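Local coordinates for heme-binding protein A / AI-2 binding protein A (Helicobacter pylori SS1, PDB 6OFQ), which binds short peptides such as STSA in the periplasm and probably hands them to an ABC transporter for import, at residues Q126-K129 with A130-Y133; E157-D160 with D161-R165; N337-P340 with P341-G345; L357-A360 with K361-K365; Y412-R415 with T416-E420. All coordinates share one frame; numbering follows the deposited sequence.

Contact 1 of 5, residues Q126-K129 with A130-Y133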
loop_
_atom_site.group_PDB
_atom_site.type_symbol
_atom_site.label_atom_id
_atom_site.label_comp_id
_atom_site.label_asym_id
_atom_site.label_seq_id
_atom_site.Cartn_x
_atom_site.Cartn_y
_atom_site.Cartn_z
ATOM N N GLN A 126 8.765 -16.586 -5.332
ATOM C CA GLN A 126 8.221 -16.286 -4.015
ATOM C C GLN A 126 7.707 -17.530 -3.341
ATOM O O GLN A 126 7.794 -17.634 -2.113
ATOM C CB GLN A 126 7.124 -15.220 -4.154
ATOM C CG GLN A 126 7.530 -14.050 -5.039
ATOM C CD GLN A 126 6.567 -12.862 -5.038
ATOM O OE1 GLN A 126 6.233 -12.380 -3.943
ATOM N NE2 GLN A 126 6.117 -12.403 -6.220
ATOM N N MET A 127 7.154 -18.443 -4.122
ATOM C CA MET A 127 6.517 -19.665 -3.598
ATOM C C MET A 127 7.550 -20.701 -3.113
ATOM O O MET A 127 7.268 -21.398 -2.135
ATOM C CB MET A 127 5.673 -20.288 -4.699
ATOM C CG MET A 127 4.753 -21.359 -4.160
ATOM S SD MET A 127 3.412 -21.622 -5.294
ATOM C CE MET A 127 4.186 -22.147 -6.767
ATOM N N ASP A 128 8.653 -20.821 -3.846
ATOM C CA ASP A 128 9.650 -21.888 -3.625
ATOM C C ASP A 128 10.954 -21.206 -3.203
ATOM O O ASP A 128 11.598 -20.562 -4.021
ATOM C CB ASP A 128 9.813 -22.641 -4.966
ATOM C CG ASP A 128 10.805 -23.795 -4.897
ATOM O OD1 ASP A 128 11.562 -23.872 -3.920
ATOM O OD2 ASP A 128 10.794 -24.574 -5.871
ATOM N N LYS A 129 11.392 -21.479 -1.983
ATOM C CA LYS A 129 12.625 -20.890 -1.467
ATOM C C LYS A 129 13.857 -21.255 -2.289
ATOM O O LYS A 129 14.794 -20.463 -2.394
ATOM C CB LYS A 129 12.784 -21.179 0.031
ATOM C CG LYS A 129 11.542 -20.883 0.865
ATOM C CD LYS A 129 11.350 -19.434 1.299
ATOM C CE LYS A 129 12.270 -19.152 2.486
ATOM N NZ LYS A 129 13.135 -17.934 2.422
ATOM N N ALA A 130 13.882 -22.398 -2.956
ATOM C CA ALA A 130 14.985 -22.684 -3.866
ATOM C C ALA A 130 15.097 -21.842 -5.116
ATOM O O ALA A 130 16.154 -21.773 -5.766
ATOM C CB ALA A 130 14.976 -24.157 -4.268
ATOM N N LYS A 131 14.004 -21.136 -5.425
ATOM C CA LYS A 131 13.913 -20.293 -6.588
ATOM C C LYS A 131 13.859 -18.814 -6.182
ATOM O O LYS A 131 13.621 -17.981 -7.043
ATOM C CB LYS A 131 12.646 -20.668 -7.383
ATOM C CG LYS A 131 12.765 -22.041 -8.060
ATOM C CD LYS A 131 11.498 -22.342 -8.829
ATOM C CE LYS A 131 11.727 -23.517 -9.789
ATOM N NZ LYS A 131 10.459 -23.994 -10.428
ATOM N N ARG A 132 14.234 -18.500 -4.949
ATOM C CA ARG A 132 14.200 -17.116 -4.472
ATOM C C ARG A 132 14.919 -16.106 -5.356
ATOM O O ARG A 132 14.605 -14.889 -5.289
ATOM C CB ARG A 132 14.759 -17.078 -3.041
ATOM C CG ARG A 132 15.433 -15.799 -2.594
ATOM C CD ARG A 132 16.227 -16.119 -1.336
ATOM N NE ARG A 132 16.842 -14.874 -0.954
ATOM C CZ ARG A 132 16.298 -13.950 -0.181
ATOM N NH1 ARG A 132 15.096 -14.139 0.341
ATOM N NH2 ARG A 132 16.952 -12.832 0.083
ATOM N N TYR A 133 15.949 -16.572 -6.072
ATOM C CA TYR A 133 16.753 -15.801 -7.025
ATOM C C TYR A 133 17.825 -14.985 -6.320
ATOM O O TYR A 133 19.039 -15.209 -6.530
ATOM C CB TYR A 133 15.895 -14.953 -7.972
ATOM C CG TYR A 133 16.699 -14.194 -8.996
ATOM C CD1 TYR A 133 17.115 -14.842 -10.161
ATOM C CD2 TYR A 133 17.013 -12.847 -8.787
ATOM C CE1 TYR A 133 17.842 -14.129 -11.124
ATOM C CE2 TYR A 133 17.762 -12.135 -9.732
ATOM C CZ TYR A 133 18.194 -12.813 -10.872
ATOM O OH TYR A 133 18.832 -12.108 -11.872
HETATM O O HOH W 1 8.836 -24.565 -7.966
HETATM O O HOH W 2 12.792 -15.963 0.017
#

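Contact 2 of 5, residues E157-D160 with D161-R165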
loop_
_atom_site.group_PDB
_atom_site.type_symbol
_atom_site.label_atom_id
_atom_site.label_comp_id
_atom_site.label_asym_id
_atom_site.label_seq_id
_atom_site.Cartn_x
_atom_site.Cartn_y
_atom_site.Cartn_z
ATOM N N GLU A 157 0.941 -23.886 -13.210
ATOM C CA GLU A 157 1.371 -24.639 -14.390
ATOM C C GLU A 157 1.320 -23.745 -15.604
ATOM O O GLU A 157 0.308 -23.069 -15.843
ATOM C CB GLU A 157 0.415 -25.792 -14.695
ATOM C CG GLU A 157 0.270 -26.829 -13.610
ATOM C CD GLU A 157 -0.954 -27.684 -13.952
ATOM O OE1 GLU A 157 -2.122 -27.388 -13.574
ATOM O OE2 GLU A 157 -0.767 -28.664 -14.727
ATOM N N ALA A 158 2.354 -23.828 -16.441
ATOM C CA ALA A 158 2.325 -23.288 -17.804
ATOM C C ALA A 158 1.809 -24.407 -18.709
ATOM O O ALA A 158 2.534 -25.356 -19.005
ATOM C CB ALA A 158 3.702 -22.822 -18.291
ATOM N N LEU A 159 0.558 -24.347 -19.102
ATOM C CA LEU A 159 -0.036 -25.385 -19.934
ATOM C C LEU A 159 0.483 -25.233 -21.355
ATOM O O LEU A 159 0.595 -26.272 -22.035
ATOM C CB LEU A 159 -1.570 -25.264 -19.921
ATOM C CG LEU A 159 -2.089 -25.578 -18.517
ATOM C CD1 LEU A 159 -3.595 -25.375 -18.492
ATOM C CD2 LEU A 159 -1.650 -26.920 -17.962
ATOM N N ASP A 160 0.801 -24.020 -21.822
ATOM C CA ASP A 160 1.554 -23.820 -23.025
ATOM C C ASP A 160 2.225 -22.451 -22.842
ATOM O O ASP A 160 2.172 -21.901 -21.744
ATOM C CB ASP A 160 0.701 -23.981 -24.299
ATOM C CG ASP A 160 -0.376 -22.944 -24.517
ATOM O OD1 ASP A 160 -0.346 -21.855 -23.853
ATOM O OD2 ASP A 160 -1.291 -23.084 -25.414
ATOM N N ASP A 161 2.804 -21.892 -23.889
ATOM C CA ASP A 161 3.559 -20.672 -23.693
ATOM C C ASP A 161 2.645 -19.470 -23.420
ATOM O O ASP A 161 3.154 -18.416 -23.008
ATOM C CB ASP A 161 4.353 -20.322 -24.962
ATOM C CG ASP A 161 5.517 -21.247 -25.213
ATOM O OD1 ASP A 161 5.881 -22.118 -24.408
ATOM O OD2 ASP A 161 6.044 -21.095 -26.323
ATOM N N TYR A 162 1.323 -19.588 -23.572
ATOM C CA TYR A 162 0.409 -18.471 -23.375
ATOM C C TYR A 162 -0.756 -18.837 -22.464
ATOM O O TYR A 162 -1.781 -18.190 -22.478
ATOM C CB TYR A 162 -0.115 -17.889 -24.697
ATOM C CG TYR A 162 1.022 -17.386 -25.515
ATOM C CD1 TYR A 162 1.725 -16.218 -25.204
ATOM C CD2 TYR A 162 1.412 -18.141 -26.627
ATOM C CE1 TYR A 162 2.779 -15.792 -26.014
ATOM C CE2 TYR A 162 2.441 -17.699 -27.441
ATOM C CZ TYR A 162 3.118 -16.550 -27.110
ATOM O OH TYR A 162 4.107 -16.167 -28.007
ATOM N N THR A 163 -0.532 -19.835 -21.615
ATOM C CA THR A 163 -1.621 -20.309 -20.711
ATOM C C THR A 163 -1.043 -20.714 -19.358
ATOM O O THR A 163 -0.184 -21.581 -19.243
ATOM C CB THR A 163 -2.407 -21.514 -21.332
ATOM O OG1 THR A 163 -2.724 -21.227 -22.688
ATOM C CG2 THR A 163 -3.700 -21.782 -20.539
ATOM N N ILE A 164 -1.584 -20.063 -18.313
ATOM C CA ILE A 164 -1.227 -20.340 -16.948
ATOM C C ILE A 164 -2.424 -20.851 -16.149
ATOM O O ILE A 164 -3.498 -20.276 -16.219
ATOM C CB ILE A 164 -0.631 -19.065 -16.264
ATOM C CG1 ILE A 164 0.800 -18.748 -16.794
ATOM C CG2 ILE A 164 -0.632 -19.248 -14.762
ATOM C CD1 ILE A 164 1.867 -19.597 -16.153
ATOM N N ARG A 165 -2.241 -21.945 -15.428
ATOM C CA ARG A 165 -3.316 -22.493 -14.580
ATOM C C ARG A 165 -2.875 -22.545 -13.123
ATOM O O ARG A 165 -1.832 -23.119 -12.806
ATOM C CB ARG A 165 -3.698 -23.905 -15.019
ATOM C CG ARG A 165 -4.755 -24.527 -14.119
ATOM C CD ARG A 165 -5.364 -25.778 -14.735
ATOM N NE ARG A 165 -6.266 -25.381 -15.829
ATOM C CZ ARG A 165 -6.738 -26.176 -16.795
ATOM N NH1 ARG A 165 -6.366 -27.437 -16.923
ATOM N NH2 ARG A 165 -7.531 -25.676 -17.702
HETATM O O HOH W 3 -2.271 -25.669 -11.530
#

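Contact 3 of 5, residues N337-P340 with P341-G345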
loop_
_atom_site.group_PDB
_atom_site.type_symbol
_atom_site.label_atom_id
_atom_site.label_comp_id
_atom_site.label_asym_id
_atom_site.label_seq_id
_atom_site.Cartn_x
_atom_site.Cartn_y
_atom_site.Cartn_z
ATOM N N ASN A 337 -13.405 1.206 12.508
ATOM C CA ASN A 337 -12.956 -0.135 12.093
ATOM C C ASN A 337 -11.614 -0.074 11.390
ATOM O O ASN A 337 -11.130 0.993 10.972
ATOM C CB ASN A 337 -14.010 -0.791 11.182
ATOM C CG ASN A 337 -15.375 -0.869 11.869
ATOM O OD1 ASN A 337 -15.436 -1.478 12.954
ATOM N ND2 ASN A 337 -16.397 -0.201 11.317
ATOM N N PRO A 338 -10.976 -1.230 11.155
ATOM C CA PRO A 338 -9.628 -1.194 10.557
ATOM C C PRO A 338 -9.549 -0.705 9.134
ATOM O O PRO A 338 -8.461 -0.375 8.697
ATOM C CB PRO A 338 -9.130 -2.619 10.630
ATOM C CG PRO A 338 -9.919 -3.187 11.784
ATOM C CD PRO A 338 -11.292 -2.570 11.697
ATOM N N PHE A 339 -10.659 -0.640 8.418
ATOM C CA PHE A 339 -10.719 -0.209 7.018
ATOM C C PHE A 339 -11.804 0.855 6.852
ATOM O O PHE A 339 -12.729 0.914 7.659
ATOM C CB PHE A 339 -10.895 -1.402 6.086
ATOM C CG PHE A 339 -12.178 -2.138 6.292
ATOM C CD1 PHE A 339 -12.264 -3.240 7.113
ATOM C CD2 PHE A 339 -13.286 -1.850 5.517
ATOM C CE1 PHE A 339 -13.470 -3.924 7.246
ATOM C CE2 PHE A 339 -14.485 -2.508 5.649
ATOM C CZ PHE A 339 -14.584 -3.588 6.469
ATOM N N PRO A 340 -11.731 1.655 5.792
ATOM C CA PRO A 340 -12.633 2.806 5.657
ATOM C C PRO A 340 -14.007 2.409 5.114
ATOM O O PRO A 340 -14.141 1.381 4.430
ATOM C CB PRO A 340 -11.878 3.734 4.721
ATOM C CG PRO A 340 -11.063 2.818 3.867
ATOM C CD PRO A 340 -10.611 1.742 4.845
ATOM N N PRO A 341 -15.000 3.289 5.321
ATOM C CA PRO A 341 -16.378 3.014 4.939
ATOM C C PRO A 341 -16.644 3.090 3.441
ATOM O O PRO A 341 -17.755 2.752 3.031
ATOM C CB PRO A 341 -17.196 4.022 5.742
ATOM C CG PRO A 341 -16.266 5.059 6.097
ATOM C CD PRO A 341 -14.911 4.469 6.207
ATOM N N THR A 342 -15.630 3.466 2.674
ATOM C CA THR A 342 -15.677 3.343 1.208
ATOM C C THR A 342 -15.585 1.886 0.753
ATOM O O THR A 342 -15.798 1.701 -0.432
ATOM C CB THR A 342 -14.546 4.161 0.614
ATOM O OG1 THR A 342 -13.365 3.943 1.437
ATOM C CG2 THR A 342 -14.897 5.622 0.682
ATOM N N ILE A 343 -15.311 0.932 1.618
ATOM C CA ILE A 343 -15.293 -0.465 1.262
ATOM C C ILE A 343 -16.533 -1.110 1.885
ATOM O O ILE A 343 -16.883 -0.880 3.036
ATOM C CB ILE A 343 -13.981 -1.082 1.749
ATOM C CG1 ILE A 343 -12.783 -0.368 1.150
ATOM C CG2 ILE A 343 -13.943 -2.581 1.439
ATOM C CD1 ILE A 343 -11.466 -0.877 1.681
ATOM N N TRP A 344 -17.072 -2.041 1.096
ATOM C CA TRP A 344 -18.147 -2.844 1.601
ATOM C C TRP A 344 -17.801 -3.664 2.834
ATOM O O TRP A 344 -16.624 -3.990 3.063
ATOM C CB TRP A 344 -18.675 -3.794 0.529
ATOM C CG TRP A 344 -17.729 -4.889 0.053
ATOM C CD1 TRP A 344 -16.795 -4.767 -0.928
ATOM C CD2 TRP A 344 -17.559 -6.189 0.619
ATOM N NE1 TRP A 344 -16.102 -5.954 -1.088
ATOM C CE2 TRP A 344 -16.564 -6.840 -0.152
ATOM C CE3 TRP A 344 -18.157 -6.891 1.680
ATOM C CZ2 TRP A 344 -16.158 -8.138 0.056
ATOM C CZ3 TRP A 344 -17.723 -8.231 1.859
ATOM C CH2 TRP A 344 -16.724 -8.795 1.108
ATOM N N GLY A 345 -18.794 -3.990 3.664
ATOM C CA GLY A 345 -18.556 -4.834 4.821
ATOM C C GLY A 345 -18.199 -4.098 6.096
ATOM O O GLY A 345 -18.109 -4.691 7.175
#

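Contact 4 of 5, residues L357-A360 with K361-K365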
loop_
_atom_site.group_PDB
_atom_site.type_symbol
_atom_site.label_atom_id
_atom_site.label_comp_id
_atom_site.label_asym_id
_atom_site.label_seq_id
_atom_site.Cartn_x
_atom_site.Cartn_y
_atom_site.Cartn_z
ATOM N N LEU A 357 -11.002 10.764 30.050
ATOM C CA LEU A 357 -9.797 10.695 30.827
ATOM C C LEU A 357 -9.969 9.974 32.151
ATOM O O LEU A 357 -9.047 9.276 32.559
ATOM C CB LEU A 357 -9.247 12.098 31.112
ATOM C CG LEU A 357 -8.598 12.721 29.895
ATOM C CD1 LEU A 357 -7.971 14.044 30.348
ATOM C CD2 LEU A 357 -7.445 11.854 29.412
ATOM N N LYS A 358 -11.084 10.239 32.852
ATOM C CA LYS A 358 -11.348 9.537 34.126
ATOM C C LYS A 358 -11.383 8.027 33.898
ATOM O O LYS A 358 -10.704 7.308 34.628
ATOM C CB LYS A 358 -12.631 9.956 34.845
ATOM C CG LYS A 358 -12.346 11.276 35.541
ATOM C CD LYS A 358 -13.574 11.916 36.172
ATOM C CE LYS A 358 -13.233 13.302 36.713
ATOM N NZ LYS A 358 -14.492 14.027 37.043
ATOM N N LYS A 359 -12.076 7.615 32.844
ATOM C CA LYS A 359 -12.100 6.165 32.553
ATOM C C LYS A 359 -10.700 5.646 32.227
ATOM O O LYS A 359 -10.310 4.552 32.625
ATOM C CB LYS A 359 -13.070 5.927 31.405
ATOM C CG LYS A 359 -13.297 4.466 31.100
ATOM C CD LYS A 359 -14.377 4.373 30.036
ATOM C CE LYS A 359 -14.545 2.920 29.639
ATOM N NZ LYS A 359 -15.606 2.201 30.387
ATOM N N ALA A 360 -9.903 6.406 31.482
ATOM C CA ALA A 360 -8.583 5.960 31.118
ATOM C C ALA A 360 -7.715 5.746 32.334
ATOM O O ALA A 360 -6.985 4.765 32.455
ATOM C CB ALA A 360 -7.888 6.916 30.155
ATOM N N LYS A 361 -7.757 6.745 33.201
ATOM C CA LYS A 361 -6.979 6.600 34.412
ATOM C C LYS A 361 -7.409 5.400 35.263
ATOM O O LYS A 361 -6.535 4.752 35.817
ATOM C CB LYS A 361 -7.097 7.897 35.239
ATOM C CG LYS A 361 -6.413 9.132 34.700
ATOM C CD LYS A 361 -6.866 10.421 35.400
ATOM C CE LYS A 361 -5.919 11.536 34.969
ATOM N NZ LYS A 361 -6.442 12.802 35.565
ATOM N N GLU A 362 -8.706 5.203 35.383
ATOM C CA GLU A 362 -9.290 4.067 36.102
ATOM C C GLU A 362 -8.788 2.738 35.516
ATOM O O GLU A 362 -8.348 1.845 36.224
ATOM C CB GLU A 362 -10.806 4.126 36.092
ATOM C CG GLU A 362 -11.480 2.990 36.857
ATOM C CD GLU A 362 -10.998 2.823 38.292
ATOM O OE1 GLU A 362 -10.628 3.809 38.987
ATOM O OE2 GLU A 362 -11.017 1.655 38.725
ATOM N N LEU A 363 -8.838 2.624 34.194
ATOM C CA LEU A 363 -8.325 1.414 33.545
ATOM C C LEU A 363 -6.890 1.106 33.870
ATOM O O LEU A 363 -6.504 -0.045 34.064
ATOM C CB LEU A 363 -8.604 1.497 32.036
ATOM C CG LEU A 363 -10.062 1.288 31.681
ATOM C CD1 LEU A 363 -10.325 1.795 30.283
ATOM C CD2 LEU A 363 -10.425 -0.204 31.673
ATOM N N LEU A 364 -6.040 2.116 33.799
ATOM C CA LEU A 364 -4.676 1.935 34.247
ATOM C C LEU A 364 -4.475 1.547 35.693
ATOM O O LEU A 364 -3.612 0.697 35.908
ATOM C CB LEU A 364 -3.820 3.188 34.005
ATOM C CG LEU A 364 -3.343 3.514 32.605
ATOM C CD1 LEU A 364 -2.341 4.664 32.647
ATOM C CD2 LEU A 364 -2.668 2.278 32.037
ATOM N N LYS A 365 -5.308 2.084 36.582
ATOM C CA LYS A 365 -5.307 1.617 37.968
ATOM C C LYS A 365 -5.679 0.140 37.996
ATOM O O LYS A 365 -5.027 -0.646 38.690
ATOM C CB LYS A 365 -6.273 2.383 38.858
ATOM C CG LYS A 365 -5.828 3.799 39.119
ATOM C CD LYS A 365 -6.676 4.418 40.225
ATOM C CE LYS A 365 -6.200 5.843 40.490
ATOM N NZ LYS A 365 -7.394 6.701 40.695
#

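Contact 5 of 5, residues Y412-R415 with T416-E420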
loop_
_atom_site.group_PDB
_atom_site.type_symbol
_atom_site.label_atom_id
_atom_site.label_comp_id
_atom_site.label_asym_id
_atom_site.label_seq_id
_atom_site.Cartn_x
_atom_site.Cartn_y
_atom_site.Cartn_z
ATOM N N TYR A 412 12.296 3.350 8.933
ATOM C CA TYR A 412 11.079 3.186 9.732
ATOM C C TYR A 412 10.411 1.881 9.321
ATOM O O TYR A 412 9.919 1.120 10.143
ATOM C CB TYR A 412 10.182 4.385 9.457
ATOM C CG TYR A 412 8.921 4.440 10.283
ATOM C CD1 TYR A 412 8.901 5.126 11.451
ATOM C CD2 TYR A 412 7.726 3.906 9.815
ATOM C CE1 TYR A 412 7.778 5.195 12.240
ATOM C CE2 TYR A 412 6.575 4.006 10.580
ATOM C CZ TYR A 412 6.608 4.705 11.772
ATOM O OH TYR A 412 5.501 4.899 12.584
ATOM N N LEU A 413 10.231 1.679 8.033
ATOM C CA LEU A 413 9.644 0.416 7.510
ATOM C C LEU A 413 10.436 -0.812 7.972
ATOM O O LEU A 413 9.846 -1.803 8.382
ATOM C CB LEU A 413 9.592 0.465 5.980
ATOM C CG LEU A 413 8.658 1.504 5.337
ATOM C CD1 LEU A 413 8.930 1.718 3.854
ATOM C CD2 LEU A 413 7.254 0.962 5.411
ATOM N N LYS A 414 11.755 -0.689 8.016
ATOM C CA LYS A 414 12.565 -1.852 8.397
ATOM C C LYS A 414 12.402 -2.158 9.887
ATOM O O LYS A 414 12.099 -3.289 10.327
ATOM C CB LYS A 414 14.040 -1.553 8.070
ATOM C CG LYS A 414 15.013 -2.670 8.438
ATOM C CD LYS A 414 16.504 -2.344 8.256
ATOM C CE LYS A 414 17.312 -3.548 8.730
ATOM N NZ LYS A 414 17.011 -4.889 8.106
ATOM N N ARG A 415 12.529 -1.126 10.728
ATOM C CA ARG A 415 12.512 -1.321 12.175
ATOM C C ARG A 415 11.127 -1.736 12.656
ATOM O O ARG A 415 11.012 -2.635 13.478
ATOM C CB ARG A 415 12.952 -0.074 12.905
ATOM C CG ARG A 415 14.379 0.315 12.609
ATOM C CD ARG A 415 14.799 1.544 13.383
ATOM N NE ARG A 415 16.222 1.903 13.188
ATOM C CZ ARG A 415 17.228 1.348 13.841
ATOM N NH1 ARG A 415 17.058 0.380 14.723
ATOM N NH2 ARG A 415 18.476 1.760 13.597
ATOM N N THR A 416 10.038 -1.114 12.147
ATOM C CA THR A 416 8.705 -1.547 12.531
ATOM C C THR A 416 8.395 -2.960 11.977
ATOM O O THR A 416 7.722 -3.747 12.635
ATOM C CB THR A 416 7.613 -0.522 12.080
ATOM O OG1 THR A 416 7.649 -0.360 10.648
ATOM C CG2 THR A 416 7.721 0.803 12.823
ATOM N N GLY A 417 8.901 -3.274 10.784
ATOM C CA GLY A 417 8.710 -4.626 10.264
ATOM C C GLY A 417 9.269 -5.727 11.143
ATOM O O GLY A 417 8.835 -6.861 11.101
ATOM N N LEU A 418 10.340 -5.382 11.853
ATOM C CA LEU A 418 11.053 -6.262 12.790
ATOM C C LEU A 418 10.557 -6.216 14.204
ATOM O O LEU A 418 11.155 -6.826 15.112
ATOM C CB LEU A 418 12.546 -6.014 12.710
ATOM C CG LEU A 418 13.192 -6.340 11.385
ATOM C CD1 LEU A 418 14.674 -6.003 11.389
ATOM C CD2 LEU A 418 12.991 -7.808 11.027
ATOM N N GLY A 419 9.510 -5.419 14.496
ATOM C CA GLY A 419 8.942 -5.355 15.824
ATOM C C GLY A 419 9.714 -4.508 16.825
ATOM O O GLY A 419 9.516 -4.714 18.026
ATOM N N GLU A 420 10.551 -3.584 16.358
ATOM C CA GLU A 420 11.370 -2.820 17.282
ATOM C C GLU A 420 10.566 -1.841 18.125
ATOM O O GLU A 420 10.967 -1.439 19.231
ATOM C CB GLU A 420 12.497 -2.092 16.542
ATOM C CG GLU A 420 13.489 -3.072 15.981
ATOM C CD GLU A 420 14.671 -2.435 15.295
ATOM O OE1 GLU A 420 14.872 -1.220 15.428
ATOM O OE2 GLU A 420 15.383 -3.157 14.582
HETATM O O HOH W 4 18.179 -2.642 15.468
#

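Contact 1 of 5, residues Q126-K129 with A130-Y133
Asp128 takes hold of the next residues twice, once through its carboxylate and once through its backbone carbonyl, and this is the tight part of the contact. OD1 accepts the backbone N of Ala130 at 2.9 Å, which makes an Asx turn; the N-H arrives from above the carboxylate plane, 42° out of it. The torsion behind this sets CG of Asp128 opposite the backbone N (chi1 -179°), swinging the acid forward over the oncoming chain. The carbonyl O of Asp128 then receives N of Lys131 at 2.8 Å, and a longer bond of the same i to i+3 kind follows, from Arg132 N to Lys129 O at 3.3 Å. Together they curl the backbone into a short 3-10 turn.

Outside this turn the link between side chains is looser and runs through water. One water donates to Asp128 OD2 and accepts from Lys131 NZ. Asp128 OD2 and Lys131 NZ themselves stand 4.6 Å apart, and the lysine has its direct salt bridge with Glu124. A second water accepts from Lys129 NZ and from Arg132 NH1, separating two like charges, while NE of Arg132 goes to the carbonyl of Tyr134.

The turn follows directly on the end of helix 116-127, at the surface. Just before it, Gln126 reaches the carbonyl of Phe183, and Met127 packs on Trp144 of helix 142-147 and on Ile153 and Ile156 of strand 153-160.

Contact 2 of 5, residues E157-D160 with D161-R165
A beta hairpin closes here: strand 153-160 turns back into strand 163-168 through a type I turn from Asp160 to Thr163, at the outer edge of an antiparallel sheet. Glu157 and Arg165 form a hydrogen-bonded pair, with Arg165 N to Glu157 O at 2.8 Å. Ala158 and Ile164 make the next, non-hydrogen-bonded pair. A beta bulge then shifts the register by one residue, so that Leu159 N bonds to Thr163 O at 2.9 Å and Asp160 comes to pair with Thr163.

On the Ala158 side, CD1 of Ile164 comes to 4.3 Å from CB of Ala158, and both side chains rest on Leu120 of helix 116-127. The face carrying Glu157 and Arg165 is more polar. Arg165 has two conformers; in the one modelled here it runs side by side with Glu157 in the same direction, carboxylate and guanidinium planes 60° apart and without a salt bridge. In that conformer its NE is bonded instead to Thr93 OG1 of the adjoining strand, and CD1 of Leu159 sits over the centre of the guanidinium.

At the turn, chi1 of Asp160 (67°) sets CG between the backbone N and the carbonyl carbon, which folds the carboxylate back toward the residues that follow. Two bonds grip its OD1 from opposite faces of the carboxylate plane: Tyr162 N at 2.8 Å, an Asx turn, and the hydroxyl OG1 of Thr163 at 2.7 Å.

Contact 3 of 5, residues N337-P340 with P341-G345
Phe339 packs against Ile343 and the backbone beyond it. CD2 of the phenyl ring meets CB of Ile343 at 3.9 Å, the two side chains crossing at a slant. Further round, the rim faces backbone: Ile343 O lies near the ring plane at the edge, and CZ touches the carbonyl carbon of Gly345 at 3.7 Å, again in plane. The carbonyl O of Trp344 approaches CE2 at 3.7 Å along an oblique path. The first torsion of Phe339 (chi1 63°) tucks CG between the backbone N and the carbonyl carbon, and from there the ring lies against the returning chain.

A single hydrogen bond crosses between the two segments, from Ile343 N to Pro340 O at 3.1 Å. It closes a type I beta turn from Pro340 to Ile343, within the long loop that leads from strand 332-334 to helix 357-366.

The proline contacts are close ones. CB of Pro340 presses on CD of Pro341 at 3.5 Å, tighter than ordinary van der Waals contact, as the two rings follow each other directly. CG of Pro340 also meets OG1 of Thr342 at 3.5 Å, a hydroxyl whose hydrogen bond goes to Gly290 O. CD of Pro340 lies 4.2 Å from CD1 of Ile343, and Phe438 of helix 436-443 touches both residues as well as Phe339.

Contact 4 of 5, residues L357-A360 with K361-K365
The flat peptide carbonyl of Lys359 meets Leu363 one turn on: N of Leu363 bonds to its O at 2.9 Å. The same oxygen is also lined by carbon, since CG of Leu363 comes to 3.4 Å from it and CD1 to 3.6 Å. Leu357 O is treated alike, taking N of Lys361 at 2.9 Å while CG of Lys361 lies 3.4 Å away. In both cases the later residue turns CG away from its own carbonyl carbon, with chi1 of Leu363 at -73°, and this lays the start of the side chain along the preceding turn.

These are i to i+4 bonds of the alpha helix 357-366; Glu362 N to Lys358 O at 3.0 Å falls between them, and Leu364 N to Ala360 O follows at 3.1 Å, nearly straight at 173°.

Side chains meet each other lightly: CG of Lys359 comes to 4.1 Å from CD1 of Leu363. The helix is amphipathic. Leu363 packs on Ala313 and His316 of helix 308-317, where Ala360 also meets Ala317 and Lys359 touches His316. Leu357, Ala360, Lys361 and Leu364 gather around Ile398, while the ends of the lysines lead to the exposed side. OE2 of Glu362 is bonded to NE2 of Gln366, one turn further along the helix.

Contact 5 of 5, residues Y412-R415 with T416-E420
Helix 409-417 ends here in a Schellman motif: Gly419 takes a positive phi (79°), Glu420 N returns to Arg415 O at 3.1 Å, and Gly419 N bonds inside that loop to Thr416 O.

One turn earlier, Tyr412 O is gripped by two donors of the same residue, Thr416 N at 3.0 Å and the hydroxyl OG1 of Thr416 at 2.8 Å, which reach it from opposite faces of the carbonyl plane. With OG1 folded back in this way (chi1 59°), the methyl CG2 of Thr416 is carried over a face of the Tyr412 ring. It stands 4.2 Å from the centroid, close to the ring normal, in a CH-pi contact. The phenol's own OH is bonded to Phe425 O, in strand 423-429.

Across the end of the helix, Arg415 and Glu420 form a salt bridge. NH1 donates to OE1 at 2.8 Å, within the guanidinium plane and onto the syn lone pair of the acid, though the two planes are 67° apart. The arginine runs extended from CG to NE, and OE1 also lies along its stem, 3.2 Å from CG. A water donates to Glu420 OE2 and takes a weak bond from Arg415 NH1, completing a small ring.

Glu420 is thus tied to Arg415 by both backbone and side chain, which should fix the direction in which the chain leaves the helix and partly offset the arginine's charge.

All five contacts are local, so their chemistry follows the element each one shapes. Contacts 1 and 2 lie at the surface, centres 19 Å apart, and both involve helix 116-127 and strand 153-160: contact 1 follows the end of the helix, and contact 2 is the hairpin turn of the strand, packed on that helix. Each uses an aspartate to fix a turn; waters bridge charged side chains in contact 1, and in contact 2 one lies at the far end of the hairpin. Contacts 3, 4 and 5 are partly buried, contact 3 with the largest share of buried residues and mostly aromatic and proline packing. Contact 4 is almost pure backbone ladder, contact 5 a helix end with a salt bridge.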